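Local coordinates for exopolygalacturonase (Yersinia enterocolitica, PDB 2UVF), which probably hydrolyses polygalacturonan of plant cell-wall pectin from a chain end, as a family 28 glycoside hydrolase that binds digalacturonic acid, at residues 261-266 and 345-350. Sequence-based numbering, arbitrary orientation.
Sequences IRITGS and AGFTVR
The end of strand 258-264 lies parallel to the end of strand 342-345, with Thr-264 beside Ala-345 and Ser-266 beside Phe-347, and one backbone hydrogen bond joins the two segments: Ala-345 N donates to Ile-263 O, 2.8 Å away. The acceptor is met almost along its C=O axis, but the bond is not straight, with an N-H...O angle of 141°. Beyond this bond the two segments turn the corner together, and CA-H...O contacts take over: Thr-264 CA sits 3.1 Å from Ala-345 O, and Ser-266 CA faces Gly-346 O. Phe-347 swings its ring back toward Ile-263. Its CG occupies the crowded position between backbone N and carbonyl carbon (chi1 56°), which puts the ring edge at Phe-347 CE2 3.2 Å from Ile-263 O, with that oxygen in the ring plane. Phe-347 CE2 also meets the CG2 branch of Ile-263 at 3.7 Å, the two side chains crossing obliquely. Both belong to the interior of the right-handed parallel beta-helix of family 28 enzymes, where Met-334 touches each of them; here successive coils stack at a turn between two faces. Gly-346 has positive phi, and a CB there would collide with Gly-265 O, so the lack of a side chain lets the turns pack closely. Thr-264 CG2 rests against Ala-345 CB at 4.0 Å, while Thr-264 OG1 bonds to Asn-210 on the preceding coil. One water bridges the two turns, donating to Ser-266 O and to Gly-346 O, each at 2.7 Å, and accepting from Thr-348 OG1, at the start of strand 348-350, at 2.6 Å.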
# COMPACT_ATOMS: atom_id res chain seq x y z
N ILE A 261 12.68 -11.90 -5.69
CA ILE A 261 13.24 -10.55 -5.94
C ILE A 261 13.15 -9.64 -4.70
O ILE A 261 12.11 -9.56 -4.06
CB ILE A 261 12.62 -9.84 -7.19
CG1 ILE A 261 12.72 -10.76 -8.44
CG2 ILE A 261 13.29 -8.52 -7.43
CD1 ILE A 261 12.00 -10.25 -9.67
N ARG A 262 14.24 -8.94 -4.41
CA ARG A 262 14.38 -8.16 -3.18
C ARG A 262 14.95 -6.78 -3.49
O ARG A 262 15.92 -6.65 -4.23
CB ARG A 262 15.31 -8.86 -2.18
CG ARG A 262 14.78 -10.19 -1.66
CD ARG A 262 15.79 -10.85 -0.76
NE ARG A 262 15.58 -10.49 0.63
CZ ARG A 262 16.29 -9.60 1.31
NH1 ARG A 262 17.30 -8.94 0.75
NH2 ARG A 262 15.99 -9.37 2.58
N ILE A 263 14.32 -5.74 -2.93
CA ILE A 263 14.81 -4.37 -3.06
C ILE A 263 14.82 -3.73 -1.67
O ILE A 263 13.79 -3.67 -1.00
CB ILE A 263 13.97 -3.55 -4.07
CG1 ILE A 263 13.66 -4.41 -5.31
CG2 ILE A 263 14.66 -2.22 -4.38
CD1 ILE A 263 12.84 -3.73 -6.37
N THR A 264 15.99 -3.25 -1.24
CA THR A 264 16.20 -2.93 0.18
C THR A 264 17.15 -1.75 0.35
O THR A 264 17.62 -1.17 -0.63
CB THR A 264 16.80 -4.14 0.97
OG1 THR A 264 18.08 -4.47 0.43
CG2 THR A 264 15.89 -5.38 0.92
N GLY A 265 17.42 -1.40 1.60
CA GLY A 265 18.36 -0.34 1.91
C GLY A 265 17.60 0.94 2.20
O GLY A 265 16.47 1.11 1.73
N SER A 266 18.24 1.84 2.95
CA SER A 266 17.62 3.09 3.35
C SER A 266 17.73 4.21 2.31
O SER A 266 17.39 5.35 2.61
CB SER A 266 18.18 3.55 4.69
OG SER A 266 19.50 4.04 4.56
N ALA A 345 12.01 -3.18 1.17
CA ALA A 345 12.33 -2.77 2.53
C ALA A 345 13.19 -1.50 2.63
O ALA A 345 14.09 -1.31 1.82
CB ALA A 345 13.00 -3.90 3.29
N GLY A 346 12.90 -0.66 3.63
CA GLY A 346 13.75 0.50 3.99
C GLY A 346 13.77 1.72 3.08
O GLY A 346 14.07 2.85 3.54
N PHE A 347 13.48 1.52 1.80
CA PHE A 347 13.72 2.59 0.84
C PHE A 347 12.67 3.67 0.86
O PHE A 347 11.54 3.43 1.28
CB PHE A 347 14.03 2.08 -0.60
CG PHE A 347 12.99 1.18 -1.22
CD1 PHE A 347 11.88 1.72 -1.89
CD2 PHE A 347 13.15 -0.20 -1.21
CE1 PHE A 347 10.94 0.89 -2.49
CE2 PHE A 347 12.21 -1.05 -1.82
CZ PHE A 347 11.09 -0.49 -2.47
N THR A 348 13.08 4.86 0.43
CA THR A 348 12.20 6.01 0.27
C THR A 348 11.80 6.16 -1.21
O THR A 348 12.64 5.94 -2.12
CB THR A 348 12.88 7.29 0.83
OG1 THR A 348 13.04 7.10 2.24
CG2 THR A 348 12.05 8.55 0.63
N VAL A 349 10.53 6.48 -1.44
CA VAL A 349 10.00 6.72 -2.78
C VAL A 349 9.65 8.19 -2.90
O VAL A 349 8.90 8.75 -2.08
CB VAL A 349 8.72 5.86 -3.10
CG1 VAL A 349 8.09 6.26 -4.46
CG2 VAL A 349 9.06 4.42 -3.16
N ARG A 350 10.19 8.83 -3.94
CA ARG A 350 9.87 10.21 -4.21
C ARG A 350 9.45 10.41 -5.65
O ARG A 350 9.89 9.67 -6.50
CB ARG A 350 11.08 11.07 -3.89
CG ARG A 350 11.28 11.19 -2.39
CD ARG A 350 12.42 12.07 -2.04
NE ARG A 350 12.44 12.23 -0.60
CZ ARG A 350 13.42 12.78 0.09
NH1 ARG A 350 14.48 13.26 -0.55
NH2 ARG A 350 13.32 12.87 1.40
O HOH W 1 14.74 5.48 3.31